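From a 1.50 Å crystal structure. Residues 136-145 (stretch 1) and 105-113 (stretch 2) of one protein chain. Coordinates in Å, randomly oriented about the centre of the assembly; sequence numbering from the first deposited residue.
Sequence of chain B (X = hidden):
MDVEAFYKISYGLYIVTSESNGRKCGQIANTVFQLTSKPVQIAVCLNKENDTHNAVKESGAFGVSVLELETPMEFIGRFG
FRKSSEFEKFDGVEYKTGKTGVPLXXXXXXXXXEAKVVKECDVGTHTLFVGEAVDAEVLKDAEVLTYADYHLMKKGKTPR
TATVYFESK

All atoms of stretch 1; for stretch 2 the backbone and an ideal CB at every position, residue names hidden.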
ATOM      1  N   ALA B 136     -16.683   9.156  -1.729  1.00 23.60           N
ATOM      2  CA  ALA B 136     -15.329   9.606  -1.513  1.00 24.26           C
ATOM      3  C   ALA B 136     -15.297  11.083  -1.839  1.00 25.07           C
ATOM      4  O   ALA B 136     -15.952  11.528  -2.793  1.00 25.45           O
ATOM      5  CB  ALA B 136     -14.368   8.840  -2.425  1.00 23.58           C
ATOM      6  N   GLU B 137     -14.554  11.846  -1.049  1.00 25.91           N
ATOM      7  CA  GLU B 137     -14.448  13.275  -1.287  1.00 27.57           C
ATOM      8  C   GLU B 137     -13.113  13.860  -0.854  1.00 27.65           C
ATOM      9  O   GLU B 137     -12.486  13.385   0.106  1.00 26.45           O
ATOM     10  CB  GLU B 137     -15.594  14.002  -0.579  1.00 29.65           C
ATOM     11  CG  GLU B 137     -15.625  13.855   0.936  1.00 32.27           C
ATOM     12  CD  GLU B 137     -16.910  14.428   1.534  1.00 34.03           C
ATOM     13  OE1 GLU B 137     -17.807  13.640   1.924  1.00 35.05           O
ATOM     14  OE2 GLU B 137     -17.022  15.673   1.587  1.00 35.32           O
ATOM     15  N   VAL B 138     -12.659  14.867  -1.592  1.00 27.98           N
ATOM     16  CA  VAL B 138     -11.423  15.551  -1.251  1.00 29.23           C
ATOM     17  C   VAL B 138     -11.899  16.706  -0.379  1.00 30.65           C
ATOM     18  O   VAL B 138     -12.812  17.434  -0.767  1.00 30.33           O
ATOM     19  CB  VAL B 138     -10.703  16.095  -2.494  1.00 29.09           C
ATOM     20  CG1 VAL B 138      -9.481  16.892  -2.065  1.00 29.08           C
ATOM     21  CG2 VAL B 138     -10.281  14.932  -3.398  1.00 29.07           C
ATOM     22  N   LEU B 139     -11.294  16.862   0.796  1.00 31.89           N
ATOM     23  CA  LEU B 139     -11.705  17.895   1.750  1.00 33.91           C
ATOM     24  C   LEU B 139     -10.761  19.083   1.877  1.00 35.22           C
ATOM     25  O   LEU B 139     -11.185  20.196   2.217  1.00 35.62           O
ATOM     26  CB  LEU B 139     -11.861  17.272   3.136  1.00 33.50           C
ATOM     27  CG  LEU B 139     -12.767  16.048   3.243  1.00 33.43           C
ATOM     28  CD1 LEU B 139     -12.616  15.434   4.631  1.00 33.80           C
ATOM     29  CD2 LEU B 139     -14.213  16.444   2.957  1.00 33.79           C
ATOM     30  N   LYS B 140      -9.482  18.846   1.629  1.00 36.82           N
ATOM     31  CA  LYS B 140      -8.482  19.895   1.764  1.00 38.37           C
ATOM     32  C   LYS B 140      -7.433  19.825   0.678  1.00 39.06           C
ATOM     33  O   LYS B 140      -7.206  18.784   0.058  1.00 38.85           O
ATOM     34  CB  LYS B 140      -7.765  19.782   3.112  1.00 39.03           C
ATOM     35  CG  LYS B 140      -8.661  19.696   4.335  1.00 40.48           C
ATOM     36  CD  LYS B 140      -7.868  19.175   5.546  1.00 41.50           C
ATOM     37  CE  LYS B 140      -6.697  20.080   5.934  1.00 42.64           C
ATOM     38  NZ  LYS B 140      -7.111  21.261   6.754  1.00 43.30           N
ATOM     39  N   ASP B 141      -6.773  20.961   0.500  1.00 39.64           N
ATOM     40  CA  ASP B 141      -5.719  21.151  -0.475  1.00 40.40           C
ATOM     41  C   ASP B 141      -4.369  20.663   0.078  1.00 39.68           C
ATOM     42  O   ASP B 141      -3.385  20.569  -0.649  1.00 40.57           O
ATOM     43  CB  ASP B 141      -5.671  22.651  -0.798  1.00 42.16           C
ATOM     44  CG  ASP B 141      -4.611  23.009  -1.803  1.00 43.80           C
ATOM     45  OD1 ASP B 141      -3.414  22.771  -1.525  1.00 44.95           O
ATOM     46  OD2 ASP B 141      -4.978  23.547  -2.872  1.00 45.07           O
ATOM     47  N   ALA B 142      -4.338  20.328   1.363  1.00 38.60           N
ATOM     48  CA  ALA B 142      -3.114  19.904   2.047  1.00 37.06           C
ATOM     49  C   ALA B 142      -2.369  18.659   1.555  1.00 36.09           C
ATOM     50  O   ALA B 142      -2.951  17.771   0.932  1.00 35.64           O
ATOM     51  CB  ALA B 142      -3.405  19.748   3.526  1.00 37.20           C
ATOM     52  N   GLU B 143      -1.075  18.613   1.874  1.00 34.49           N
ATOM     53  CA  GLU B 143      -0.210  17.491   1.526  1.00 33.34           C
ATOM     54  C   GLU B 143      -0.542  16.361   2.492  1.00 31.73           C
ATOM     55  O   GLU B 143      -0.972  16.608   3.620  1.00 31.14           O
ATOM     56  CB  GLU B 143       1.272  17.872   1.664  1.00 34.65           C
ATOM     57  CG  GLU B 143       1.754  18.948   0.681  1.00 36.85           C
ATOM     58  CD  GLU B 143       1.383  18.643  -0.770  1.00 38.08           C
ATOM     59  OE1 GLU B 143       1.729  17.544  -1.264  1.00 39.15           O
ATOM     60  OE2 GLU B 143       0.748  19.505  -1.424  1.00 39.10           O
ATOM     61  N   VAL B 144      -0.355  15.118   2.053  1.00 29.49           N
ATOM     62  CA  VAL B 144      -0.659  13.983   2.913  1.00 27.68           C
ATOM     63  C   VAL B 144       0.523  13.576   3.773  1.00 26.51           C
ATOM     64  O   VAL B 144       1.678  13.875   3.463  1.00 26.77           O
ATOM     65  CB  VAL B 144      -1.111  12.727   2.102  1.00 27.45           C
ATOM     66  CG1 VAL B 144      -2.290  13.070   1.221  1.00 27.29           C
ATOM     67  CG2 VAL B 144       0.053  12.163   1.296  1.00 27.46           C
ATOM     68  N   LEU B 145       0.216  12.895   4.866  1.00 25.09           N
ATOM     69  CA  LEU B 145       1.226  12.394   5.787  1.00 24.05           C
ATOM     70  C   LEU B 145       1.570  10.955   5.405  1.00 23.77           C
ATOM     71  O   LEU B 145       0.691  10.105   5.333  1.00 23.43           O
ATOM     72  CB  LEU B 145       0.682  12.424   7.227  1.00 24.45           C
ATOM     73  CG  LEU B 145       1.561  11.840   8.349  1.00 24.37           C
ATOM     74  CD1 LEU B 145       2.862  12.638   8.428  1.00 25.29           C
ATOM     75  CD2 LEU B 145       0.819  11.879   9.699  1.00 25.56           C
ATOM     76  N   UNK B 105     -14.373  10.553   9.780  1.00 20.63           N
ATOM     77  CA  UNK B 105     -13.637  11.627  10.445  1.00 20.24           C
ATOM     78  C   UNK B 105     -13.066  12.609   9.427  1.00 20.83           C
ATOM     79  O   UNK B 105     -12.245  12.239   8.579  1.00 20.21           O
ATOM     80  CB  UNK B 105     -12.513  11.050  11.307  1.00 20.24           C
ATOM     81  N   UNK B 106     -13.492  13.869   9.512  1.00 21.13           N
ATOM     82  CA  UNK B 106     -13.044  14.888   8.573  1.00 22.34           C
ATOM     83  C   UNK B 106     -11.934  15.763   9.111  1.00 22.71           C
ATOM     84  O   UNK B 106     -11.227  16.423   8.340  1.00 22.74           O
ATOM     85  CB  UNK B 106     -14.226  15.770   8.166  1.00 22.34           C
ATOM     86  N   UNK B 107     -11.767  15.753  10.430  1.00 23.64           N
ATOM     87  CA  UNK B 107     -10.716  16.569  11.038  1.00 24.10           C
ATOM     88  C   UNK B 107      -9.333  16.084  10.615  1.00 23.87           C
ATOM     89  O   UNK B 107      -9.032  14.900  10.722  1.00 23.41           O
ATOM     90  CB  UNK B 107     -10.837  16.546  12.563  1.00 24.10           C
ATOM     91  N   UNK B 108      -8.511  17.020  10.146  1.00 24.40           N
ATOM     92  CA  UNK B 108      -7.147  16.748   9.687  1.00 24.76           C
ATOM     93  C   UNK B 108      -7.081  15.797   8.503  1.00 24.80           C
ATOM     94  O   UNK B 108      -6.029  15.212   8.235  1.00 24.63           O
ATOM     95  CB  UNK B 108      -6.322  16.171  10.839  1.00 24.76           C
ATOM     96  N   UNK B 109      -8.188  15.669   7.781  1.00 24.07           N
ATOM     97  CA  UNK B 109      -8.232  14.766   6.638  1.00 23.58           C
ATOM     98  C   UNK B 109      -8.192  15.473   5.308  1.00 22.94           C
ATOM     99  O   UNK B 109      -8.935  16.434   5.073  1.00 23.19           O
ATOM    100  CB  UNK B 109      -9.493  13.902   6.707  1.00 23.58           C
ATOM    101  N   UNK B 110      -7.324  14.993   4.420  1.00 22.02           N
ATOM    102  CA  UNK B 110      -7.212  15.570   3.093  1.00 21.84           C
ATOM    103  C   UNK B 110      -8.364  14.997   2.259  1.00 21.62           C
ATOM    104  O   UNK B 110      -8.868  15.645   1.341  1.00 21.87           O
ATOM    105  CB  UNK B 110      -5.850  15.273   2.462  1.00 21.84           C
ATOM    106  N   UNK B 111      -8.791  13.780   2.600  1.00 20.92           N
ATOM    107  CA  UNK B 111      -9.890  13.112   1.914  1.00 20.20           C
ATOM    108  C   UNK B 111     -10.503  12.029   2.803  1.00 19.82           C
ATOM    109  O   UNK B 111      -9.875  11.578   3.759  1.00 18.99           O
ATOM    110  CB  UNK B 111      -9.406  12.507   0.595  1.00 20.20           C
ATOM    111  N   UNK B 112     -11.734  11.642   2.493  1.00 19.65           N
ATOM    112  CA  UNK B 112     -12.425  10.568   3.197  1.00 20.06           C
ATOM    113  C   UNK B 112     -13.053   9.644   2.174  1.00 20.28           C
ATOM    114  O   UNK B 112     -13.489  10.084   1.101  1.00 21.27           O
ATOM    115  CB  UNK B 112     -13.482  11.119   4.157  1.00 20.06           C
ATOM    116  N   UNK B 113     -13.072   8.353   2.497  1.00 19.74           N
ATOM    117  CA  UNK B 113     -13.636   7.339   1.627  1.00 19.26           C
ATOM    118  C   UNK B 113     -14.533   6.459   2.465  1.00 19.31           C
ATOM    119  O   UNK B 113     -14.201   6.154   3.611  1.00 18.90           O
ATOM    120  CB  UNK B 113     -12.546   6.521   0.931  1.00 19.26           C
TER

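Stretch 2 reaches stretch 1 through a turn and a corner before running antiparallel to residues 136-138, and its positions differ sharply in what stretch 1 asks of them.

Position 105 points its CB away, with nothing of stretch 1 within 5.5 Å. The contact sets no preference; the residue is Val 105.

At position 106 the CB lies sideways, 3.9 Å from CD1 of Leu 139. A small or branched side chain able to offer a methyl would suit. Thr 106 does so, its CG2 3.8 Å from Leu 139 CD1, while its hydroxyl is hydrogen-bonded elsewhere in the structure.

Positions 107 and 108 are the central pair of a type II turn, closed by a hydrogen bond from the backbone N of 109 to the O of Thr 106, 3.2 Å. Both CB atoms point away, so stretch 1 leaves them free. At 108 phi/psi of 62/21 favours glycine, with asparagine the usual alternative, although other residues can adopt it. The residues are Gln 107 and His 108, the latter carrying its CB despite the positive phi.

Position 109 sends its CB sideways, 4.1 Å from CD1 of Leu 139, so a small apolar group meets that methyl without strain. Ala 109 fits, its CB at that same distance from Leu 139 CD1. Its backbone O is close to the aliphatic part of Lys 140, 3.0 Å from CD.

Position 110, where the chain turns a corner, is the most heavily covered by stretch 1. Its backbone O accepts two hydrogen bonds, from Leu 139 N at 2.8 Å and Lys 140 N at 3.3 Å, whatever the side chain. The CB points away overall, yet the ideal CB lies 4.1 Å from Ala 142 O and 4.4 Å from Val 144 CG1, because the loop after Lys 140 passes beside it. A medium apolar side chain, such as valine, isoleucine or leucine, could use this surface. Val 110 places CG2 4.2 Å from both Ala 142 CB and Val 144 CG1, and CG1 3.5 Å from Ala 142 O.

At 111 the ideal CB is only 3.2 Å from Glu 137 O, a tight approach that makes a small residue a natural choice. Ala 111 adds little bulk there, and its CA makes a CA-H...O contact with Glu 137 O, also 3.2 Å. It pairs with Val 138.

Position 112 forms the hydrogen-bonded pair with Glu 137: 112 N to Glu 137 O and Glu 137 N to 112 O, each 3.0 Å. Its CB shares a face with Glu 137, near the CG of that residue and Leu 139 CD1. These aliphatic neighbours and extended phi/psi favour a beta-branched apolar residue. Val 112 sets CG1 3.8 Å from Leu 139 CD1 and CG2 3.3 Å from Glu 137 CG.

Position 113 pairs with Ala 136, whose CB lies 4.5 Å from the ideal CB. So small a neighbour leaves room for a larger apolar side chain; Ile 113 brings CG1 to 4.1 Å from Ala 136 CB.

Stretch 2 105-113: VTQHAVAVI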
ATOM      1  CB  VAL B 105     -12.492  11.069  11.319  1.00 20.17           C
ATOM      2  CG1 VAL B 105     -11.687  12.208  11.930  1.00 20.36           C
ATOM      3  CG2 VAL B 105     -13.061  10.197  12.423  1.00 20.10           C
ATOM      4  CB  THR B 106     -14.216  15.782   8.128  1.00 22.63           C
ATOM      5  OG1 THR B 106     -14.891  16.268   9.295  1.00 24.00           O
ATOM      6  CG2 THR B 106     -15.219  14.979   7.299  1.00 24.05           C
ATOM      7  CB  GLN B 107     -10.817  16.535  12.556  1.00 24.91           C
ATOM      8  CG  GLN B 107     -10.132  17.733  13.214  1.00 25.88           C
ATOM      9  CD  GLN B 107     -10.377  17.778  14.709  1.00 27.22           C
ATOM     10  OE1 GLN B 107     -11.399  17.288  15.194  1.00 27.40           O
ATOM     11  NE2 GLN B 107      -9.437  18.367  15.450  1.00 28.59           N
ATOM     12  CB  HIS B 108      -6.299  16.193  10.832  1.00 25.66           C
ATOM     13  CG  HIS B 108      -6.161  17.145  11.977  1.00 27.21           C
ATOM     14  ND1 HIS B 108      -5.596  18.394  11.834  1.00 28.10           N
ATOM     15  CD2 HIS B 108      -6.582  17.062  13.261  1.00 27.48           C
ATOM     16  CE1 HIS B 108      -5.680  19.044  12.983  1.00 28.15           C
ATOM     17  NE2 HIS B 108      -6.273  18.260  13.865  1.00 28.16           N
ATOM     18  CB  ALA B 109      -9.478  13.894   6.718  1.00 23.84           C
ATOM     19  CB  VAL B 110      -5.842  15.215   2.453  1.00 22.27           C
ATOM     20  CG1 VAL B 110      -5.760  15.764   1.020  1.00 23.36           C
ATOM     21  CG2 VAL B 110      -4.706  15.771   3.315  1.00 23.30           C
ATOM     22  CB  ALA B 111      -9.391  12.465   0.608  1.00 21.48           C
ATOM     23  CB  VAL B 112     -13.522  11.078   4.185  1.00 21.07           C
ATOM     24  CG1 VAL B 112     -12.854  11.745   5.375  1.00 22.54           C
ATOM     25  CG2 VAL B 112     -14.486  12.042   3.489  1.00 21.47           C
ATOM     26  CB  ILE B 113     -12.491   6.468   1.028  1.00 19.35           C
ATOM     27  CG1 ILE B 113     -11.543   7.366   0.233  1.00 19.31           C
ATOM     28  CG2 ILE B 113     -13.053   5.326   0.212  1.00 19.29           C
ATOM     29  CD1 ILE B 113     -10.229   6.668  -0.141  1.00 20.29           C
TER
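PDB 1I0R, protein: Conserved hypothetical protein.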